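Local coordinates for probable molybdopterin-guanine dinucleotide biosynthesis protein A (Aquifex aeolicus, PDB 2E8B) that probably transfers GMP from GTP to Mo-molybdopterin, forming the Mo-molybdopterin guanine dinucleotide cofactor and releasing diphosphate, at residues Asn15-Leu20 / Glu48-Val53; Asn99-Ser104 / Leu116-Asn121. All coordinates share one frame; numbering follows the deposited sequence.

Interaction 1: Asn15-Leu20 / Glu48-Val53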
ATOM      1  N   ASN A  15      12.211  -2.617  -6.589  1.00 19.80           N
ATOM      2  CA  ASN A  15      12.719  -1.255  -6.489  1.00 19.94           C
ATOM      3  C   ASN A  15      11.648  -0.172  -6.471  1.00 18.97           C
ATOM      4  O   ASN A  15      11.962   1.003  -6.278  1.00 18.12           O
ATOM      5  CB  ASN A  15      13.675  -0.973  -7.652  1.00 23.02           C
ATOM      6  CG  ASN A  15      14.862  -1.912  -7.673  1.00 25.68           C
ATOM      7  OD1 ASN A  15      15.641  -1.967  -6.722  1.00 28.05           O
ATOM      8  ND2 ASN A  15      15.007  -2.656  -8.765  1.00 26.11           N
ATOM      9  N   THR A  16      10.388  -0.551  -6.669  1.00 18.38           N
ATOM     10  CA  THR A  16       9.322   0.445  -6.686  1.00 18.62           C
ATOM     11  C   THR A  16       8.216   0.160  -5.674  1.00 16.80           C
ATOM     12  O   THR A  16       7.911  -0.993  -5.369  1.00 16.58           O
ATOM     13  CB  THR A  16       8.707   0.563  -8.096  1.00 18.95           C
ATOM     14  OG1 THR A  16       7.870  -0.568  -8.357  1.00 24.26           O
ATOM     15  CG2 THR A  16       9.810   0.598  -9.146  1.00 19.75           C
ATOM     16  N   CYS A  17       7.623   1.230  -5.154  1.00 16.25           N
ATOM     17  CA  CYS A  17       6.558   1.120  -4.168  1.00 15.19           C
ATOM     18  C   CYS A  17       5.421   2.084  -4.482  1.00 15.22           C
ATOM     19  O   CYS A  17       5.650   3.213  -4.923  1.00 15.21           O
ATOM     20  CB  CYS A  17       7.114   1.424  -2.774  1.00 15.83           C
ATOM     21  SG  CYS A  17       5.926   1.411  -1.396  1.00 15.89           S
ATOM     22  N   TYR A  18       4.196   1.631  -4.239  1.00 13.80           N
ATOM     23  CA  TYR A  18       3.013   2.443  -4.467  1.00 12.55           C
ATOM     24  C   TYR A  18       2.334   2.694  -3.135  1.00 12.26           C
ATOM     25  O   TYR A  18       1.966   1.757  -2.439  1.00 14.24           O
ATOM     26  CB  TYR A  18       2.057   1.719  -5.407  1.00 14.82           C
ATOM     27  CG  TYR A  18       2.604   1.623  -6.798  1.00 13.36           C
ATOM     28  CD1 TYR A  18       3.459   0.587  -7.150  1.00 15.56           C
ATOM     29  CD2 TYR A  18       2.326   2.609  -7.744  1.00 13.99           C
ATOM     30  CE1 TYR A  18       4.035   0.530  -8.407  1.00 14.68           C
ATOM     31  CE2 TYR A  18       2.894   2.565  -9.012  1.00 15.85           C
ATOM     32  CZ  TYR A  18       3.750   1.521  -9.333  1.00 16.13           C
ATOM     33  OH  TYR A  18       4.323   1.461 -10.573  1.00 16.63           O
ATOM     34  N   VAL A  19       2.200   3.968  -2.780  1.00 12.97           N
ATOM     35  CA  VAL A  19       1.554   4.356  -1.536  1.00 14.02           C
ATOM     36  C   VAL A  19       0.121   4.714  -1.889  1.00 14.66           C
ATOM     37  O   VAL A  19      -0.124   5.644  -2.660  1.00 14.92           O
ATOM     38  CB  VAL A  19       2.261   5.571  -0.897  1.00 12.96           C
ATOM     39  CG1 VAL A  19       1.503   6.028   0.336  1.00 13.29           C
ATOM     40  CG2 VAL A  19       3.692   5.206  -0.536  1.00 14.69           C
ATOM     41  N   LEU A  20      -0.825   3.965  -1.331  1.00 14.49           N
ATOM     42  CA  LEU A  20      -2.241   4.175  -1.612  1.00 15.03           C
ATOM     43  C   LEU A  20      -2.856   5.284  -0.764  1.00 16.01           C
ATOM     44  O   LEU A  20      -2.962   5.158   0.453  1.00 17.73           O
ATOM     45  CB  LEU A  20      -3.010   2.863  -1.403  1.00 15.52           C
ATOM     46  CG  LEU A  20      -2.435   1.650  -2.138  1.00 18.34           C
ATOM     47  CD1 LEU A  20      -3.330   0.433  -1.930  1.00 18.25           C
ATOM     48  CD2 LEU A  20      -2.322   1.964  -3.624  1.00 17.77           C
ATOM     49  N   GLU A  48       7.885   9.098   3.038  1.00 17.58           N
ATOM     50  CA  GLU A  48       9.301   9.253   3.328  1.00 18.65           C
ATOM     51  C   GLU A  48       9.914   7.909   3.716  1.00 16.90           C
ATOM     52  O   GLU A  48      11.034   7.597   3.326  1.00 16.86           O
ATOM     53  CB  GLU A  48       9.494  10.289   4.436  1.00 22.08           C
ATOM     54  CG  GLU A  48       8.922  11.647   4.058  1.00 28.15           C
ATOM     55  CD  GLU A  48       9.319  12.752   5.015  1.00 32.11           C
ATOM     56  OE1 GLU A  48       9.024  12.633   6.223  1.00 35.45           O
ATOM     57  OE2 GLU A  48       9.927  13.741   4.554  1.00 34.62           O
ATOM     58  N   THR A  49       9.174   7.107   4.472  1.00 16.29           N
ATOM     59  CA  THR A  49       9.661   5.795   4.866  1.00 15.81           C
ATOM     60  C   THR A  49       9.900   4.954   3.611  1.00 14.81           C
ATOM     61  O   THR A  49      10.928   4.295   3.474  1.00 15.81           O
ATOM     62  CB  THR A  49       8.647   5.075   5.771  1.00 17.12           C
ATOM     63  OG1 THR A  49       8.523   5.793   7.004  1.00 18.02           O
ATOM     64  CG2 THR A  49       9.103   3.653   6.060  1.00 20.11           C
ATOM     65  N   ALA A  50       8.948   4.989   2.686  1.00 14.63           N
ATOM     66  CA  ALA A  50       9.069   4.230   1.450  1.00 15.53           C
ATOM     67  C   ALA A  50      10.296   4.680   0.656  1.00 16.26           C
ATOM     68  O   ALA A  50      11.061   3.858   0.151  1.00 15.91           O
ATOM     69  CB  ALA A  50       7.812   4.405   0.611  1.00 15.18           C
ATOM     70  N   LYS A  51      10.486   5.992   0.548  1.00 16.83           N
ATOM     71  CA  LYS A  51      11.625   6.516  -0.198  1.00 18.42           C
ATOM     72  C   LYS A  51      12.962   6.096   0.398  1.00 19.12           C
ATOM     73  O   LYS A  51      13.972   6.082  -0.306  1.00 20.25           O
ATOM     74  CB  LYS A  51      11.560   8.042  -0.285  1.00 20.20           C
ATOM     75  CG  LYS A  51      10.656   8.565  -1.396  1.00 22.85           C
ATOM     76  CD  LYS A  51      11.383   8.771  -2.736  1.00 28.53           C
ATOM     77  CE  LYS A  51      11.892   7.477  -3.376  1.00 27.65           C
ATOM     78  NZ  LYS A  51      13.283   7.133  -2.982  1.00 26.55           N
ATOM     79  N   SER A  52      12.979   5.753   1.683  1.00 17.99           N
ATOM     80  CA  SER A  52      14.227   5.339   2.320  1.00 18.90           C
ATOM     81  C   SER A  52      14.576   3.904   1.940  1.00 19.93           C
ATOM     82  O   SER A  52      15.700   3.452   2.148  1.00 22.89           O
ATOM     83  CB  SER A  52      14.138   5.465   3.849  1.00 17.12           C
ATOM     84  OG  SER A  52      13.319   4.467   4.442  1.00 16.78           O
ATOM     85  N   VAL A  53      13.609   3.204   1.360  1.00 19.03           N
ATOM     86  CA  VAL A  53      13.799   1.816   0.953  1.00 18.35           C
ATOM     87  C   VAL A  53      13.793   1.576  -0.562  1.00 18.50           C
ATOM     88  O   VAL A  53      14.537   0.726  -1.060  1.00 19.72           O
ATOM     89  CB  VAL A  53      12.709   0.911   1.584  1.00 17.16           C
ATOM     90  CG1 VAL A  53      12.789  -0.500   1.009  1.00 18.40           C
ATOM     91  CG2 VAL A  53      12.879   0.875   3.094  1.00 18.96           C
TER
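C17 is the first residue of strand 16-22 to meet helix 32-51, and it does so with its sulfur: SG lies 4.1 Å from CB of A50, whose methyl group points back toward the strand. With SG anti to the backbone N (chi1 177°), the sulfur lies beside the carbonyl carbon, on the V19 side, nearer to A50 than CB of C17 is. Y18, next along, turns the other way; its ring meets that of Y58 on the far side of the sheet. V19 then returns to the helix-facing side and brings CG2 to 4.4 Å from the same CB of A50, so that one methyl group serves two strand residues set two positions apart. L20, which closes the segment, belongs to the predicted GTP-binding site. On the helix side, O of T49 accepts two bonds from S52, one from N at 3.1 Å and a shorter one from OG at 2.6 Å. V53 follows and packs on L119 of helix 112-120. The pairing illustrates how the helix of a beta-alpha-beta unit, here strand 16-22, helix 32-51 and strand 56-61, lies on its sheet. No hydrogen bond spans the two segments; without a directional bond, the helix is placed here by shape and burial, and the small methyl of A50 is what lets the CA atoms of C17 and A50 approach to 6.9 Å.

Interaction 2: Asn99-Ser104 / Leu116-Asn121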
ATOM      1  N   ASN A  99       7.400  -7.286  -9.815  1.00 18.79           N
ATOM      2  CA  ASN A  99       6.915  -7.288  -8.442  1.00 17.18           C
ATOM      3  C   ASN A  99       7.088  -5.892  -7.860  1.00 17.96           C
ATOM      4  O   ASN A  99       8.159  -5.296  -7.973  1.00 17.49           O
ATOM      5  CB  ASN A  99       7.697  -8.305  -7.609  1.00 18.08           C
ATOM      6  CG  ASN A  99       7.574  -9.713  -8.147  1.00 21.50           C
ATOM      7  OD1 ASN A  99       6.477 -10.267  -8.221  1.00 20.43           O
ATOM      8  ND2 ASN A  99       8.702 -10.303  -8.533  1.00 23.04           N
ATOM      9  N   VAL A 100       6.032  -5.365  -7.248  1.00 16.17           N
ATOM     10  CA  VAL A 100       6.100  -4.036  -6.663  1.00 14.98           C
ATOM     11  C   VAL A 100       5.549  -4.042  -5.247  1.00 14.81           C
ATOM     12  O   VAL A 100       4.726  -4.891  -4.891  1.00 13.89           O
ATOM     13  CB  VAL A 100       5.309  -3.002  -7.508  1.00 15.71           C
ATOM     14  CG1 VAL A 100       5.862  -2.961  -8.932  1.00 16.14           C
ATOM     15  CG2 VAL A 100       3.828  -3.348  -7.512  1.00 15.90           C
ATOM     16  N   PHE A 101       6.023  -3.108  -4.428  1.00 13.23           N
ATOM     17  CA  PHE A 101       5.540  -3.026  -3.063  1.00 12.88           C
ATOM     18  C   PHE A 101       4.297  -2.146  -3.021  1.00 13.92           C
ATOM     19  O   PHE A 101       4.159  -1.199  -3.804  1.00 14.63           O
ATOM     20  CB  PHE A 101       6.609  -2.450  -2.130  1.00 12.92           C
ATOM     21  CG  PHE A 101       6.449  -2.893  -0.707  1.00 12.38           C
ATOM     22  CD1 PHE A 101       5.609  -2.208   0.161  1.00 15.36           C
ATOM     23  CD2 PHE A 101       7.088  -4.044  -0.252  1.00 14.39           C
ATOM     24  CE1 PHE A 101       5.398  -2.665   1.461  1.00 14.25           C
ATOM     25  CE2 PHE A 101       6.883  -4.510   1.047  1.00 16.33           C
ATOM     26  CZ  PHE A 101       6.033  -3.816   1.905  1.00 12.91           C
ATOM     27  N   VAL A 102       3.384  -2.484  -2.117  1.00 13.43           N
ATOM     28  CA  VAL A 102       2.146  -1.736  -1.935  1.00 13.15           C
ATOM     29  C   VAL A 102       2.092  -1.378  -0.460  1.00 13.89           C
ATOM     30  O   VAL A 102       2.277  -2.235   0.407  1.00 12.36           O
ATOM     31  CB  VAL A 102       0.918  -2.583  -2.318  1.00 12.65           C
ATOM     32  CG1 VAL A 102      -0.364  -1.832  -1.974  1.00 14.56           C
ATOM     33  CG2 VAL A 102       0.953  -2.894  -3.809  1.00 14.74           C
ATOM     34  N   LEU A 103       1.838  -0.106  -0.180  1.00 12.34           N
ATOM     35  CA  LEU A 103       1.828   0.378   1.188  1.00 14.85           C
ATOM     36  C   LEU A 103       0.687   1.366   1.393  1.00 13.96           C
ATOM     37  O   LEU A 103       0.620   2.390   0.717  1.00 15.45           O
ATOM     38  CB  LEU A 103       3.181   1.048   1.462  1.00 17.50           C
ATOM     39  CG  LEU A 103       3.637   1.457   2.858  1.00 20.21           C
ATOM     40  CD1 LEU A 103       3.652   0.249   3.785  1.00 16.81           C
ATOM     41  CD2 LEU A 103       5.042   2.055   2.754  1.00 18.51           C
ATOM     42  N   SER A 104      -0.216   1.053   2.318  1.00 13.06           N
ATOM     43  CA  SER A 104      -1.338   1.940   2.610  1.00 13.62           C
ATOM     44  C   SER A 104      -0.804   3.251   3.192  1.00 13.91           C
ATOM     45  O   SER A 104       0.144   3.251   3.979  1.00 13.57           O
ATOM     46  CB  SER A 104      -2.287   1.270   3.607  1.00 16.33           C
ATOM     47  OG  SER A 104      -3.418   2.084   3.846  1.00 17.22           O
ATOM     48  N   LEU A 116      11.290  -3.833   5.081  1.00 12.47           N
ATOM     49  CA  LEU A 116      12.428  -4.674   4.743  1.00 11.71           C
ATOM     50  C   LEU A 116      12.220  -6.137   5.133  1.00 12.22           C
ATOM     51  O   LEU A 116      12.660  -7.034   4.416  1.00 12.05           O
ATOM     52  CB  LEU A 116      13.695  -4.123   5.397  1.00 12.24           C
ATOM     53  CG  LEU A 116      14.126  -2.752   4.868  1.00 12.04           C
ATOM     54  CD1 LEU A 116      15.353  -2.305   5.621  1.00 12.09           C
ATOM     55  CD2 LEU A 116      14.408  -2.820   3.369  1.00 15.95           C
ATOM     56  N   TYR A 117      11.549  -6.385   6.255  1.00 12.29           N
ATOM     57  CA  TYR A 117      11.308  -7.765   6.674  1.00 12.53           C
ATOM     58  C   TYR A 117      10.383  -8.437   5.668  1.00 12.88           C
ATOM     59  O   TYR A 117      10.559  -9.614   5.336  1.00 12.94           O
ATOM     60  CB  TYR A 117      10.672  -7.830   8.068  1.00 11.61           C
ATOM     61  CG  TYR A 117      10.607  -9.239   8.628  1.00 11.82           C
ATOM     62  CD1 TYR A 117      11.760  -9.890   9.065  1.00 13.10           C
ATOM     63  CD2 TYR A 117       9.394  -9.926   8.705  1.00 14.04           C
ATOM     64  CE1 TYR A 117      11.709 -11.191   9.568  1.00 14.74           C
ATOM     65  CE2 TYR A 117       9.331 -11.229   9.206  1.00 14.61           C
ATOM     66  CZ  TYR A 117      10.494 -11.851   9.633  1.00 15.78           C
ATOM     67  OH  TYR A 117      10.450 -13.141  10.105  1.00 17.41           O
ATOM     68  N   VAL A 118       9.403  -7.687   5.170  1.00 12.82           N
ATOM     69  CA  VAL A 118       8.487  -8.246   4.186  1.00 12.65           C
ATOM     70  C   VAL A 118       9.252  -8.544   2.903  1.00 12.51           C
ATOM     71  O   VAL A 118       9.098  -9.617   2.323  1.00 12.67           O
ATOM     72  CB  VAL A 118       7.305  -7.296   3.898  1.00 10.98           C
ATOM     73  CG1 VAL A 118       6.460  -7.843   2.742  1.00 13.39           C
ATOM     74  CG2 VAL A 118       6.440  -7.182   5.138  1.00 13.49           C
ATOM     75  N   LEU A 119      10.098  -7.609   2.477  1.00 11.42           N
ATOM     76  CA  LEU A 119      10.887  -7.815   1.265  1.00 10.97           C
ATOM     77  C   LEU A 119      11.768  -9.054   1.375  1.00 12.03           C
ATOM     78  O   LEU A 119      11.893  -9.826   0.421  1.00 13.62           O
ATOM     79  CB  LEU A 119      11.783  -6.605   0.979  1.00 12.82           C
ATOM     80  CG  LEU A 119      11.100  -5.323   0.499  1.00 11.83           C
ATOM     81  CD1 LEU A 119      12.138  -4.231   0.297  1.00 15.38           C
ATOM     82  CD2 LEU A 119      10.368  -5.601  -0.797  1.00 14.60           C
ATOM     83  N   GLU A 120      12.396  -9.229   2.533  1.00 12.51           N
ATOM     84  CA  GLU A 120      13.279 -10.371   2.748  1.00 12.67           C
ATOM     85  C   GLU A 120      12.520 -11.688   2.641  1.00 13.69           C
ATOM     86  O   GLU A 120      13.060 -12.685   2.166  1.00 12.86           O
ATOM     87  CB  GLU A 120      13.945 -10.272   4.128  1.00 13.56           C
ATOM     88  CG  GLU A 120      14.903 -11.420   4.445  1.00 15.84           C
ATOM     89  CD  GLU A 120      15.513 -11.321   5.838  1.00 16.37           C
ATOM     90  OE1 GLU A 120      15.958 -10.217   6.220  1.00 13.34           O
ATOM     91  OE2 GLU A 120      15.566 -12.353   6.546  1.00 18.82           O
ATOM     92  N   ASN A 121      11.262 -11.679   3.072  1.00 13.08           N
ATOM     93  CA  ASN A 121      10.431 -12.878   3.058  1.00 12.72           C
ATOM     94  C   ASN A 121       9.451 -12.975   1.893  1.00 13.70           C
ATOM     95  O   ASN A 121       8.521 -13.785   1.925  1.00 15.26           O
ATOM     96  CB  ASN A 121       9.661 -12.968   4.375  1.00 13.93           C
ATOM     97  CG  ASN A 121      10.559 -13.309   5.536  1.00 16.39           C
ATOM     98  OD1 ASN A 121      10.937 -14.465   5.717  1.00 19.28           O
ATOM     99  ND2 ASN A 121      10.926 -12.302   6.323  1.00 17.98           N
TER
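The ring of F101 reaches from strand 99-104 to V118 and L119 of helix 112-120, and no other kind of interaction joins the two segments. Its CE2 lies 3.8 Å from CG1 of V118, the two side chains crossing at about a right angle, while CD2 sits 3.7 Å from CD2 of L119. Both methyl groups approach obliquely, at the CD2-CE2-CZ part of the ring, from opposite sides of its plane. The ring extends this far because CG is anti to the backbone N (chi1 -154°), and the backbones stay well separated, with 8.4 Å between CA of F101 and CA of L119. A leucine in place of F101 would probably fall short of V118 and leave a gap between strand and helix. No hydrogen bond crosses between the segments; within 116-121, ND2 of N121 donates to O of Y117 at 2.9 Å, with an N-H...O angle of 157°, and N of N121 reaches the same oxygen from the opposite face of its carbonyl plane. ND2 of N121 also lies over the centre of the Y117 ring, 3.3 Å above its plane. The arrangement is a helix packed on a sheet strand of the MobA-like, GT-A-type nucleotidyltransferase domain. The F101 ring also meets that of F54 and touches C17 and V140, linking helix 112-120 to strands 16-22 and 140-142.

From the N terminus, strand 16-22 runs into the sheet, and interaction 1 closes a loop of 27 intervening residues when helix 32-51 returns against it. Only after that loop is complete does interaction 2 open, at strand 99-104, to close a shorter one of 11 residues at helix 112-120. The two are in series, neither enclosing nor crossing the other, yet they meet in space, their centres about 9 Å apart. Their strands are parallel neighbours: Y18 N probably bonds to F101 O, and L103 N to Y18 O. Their helix-side segments touch as well, through V53 and L116, and all four segments lie within the MobA-like transferase domain.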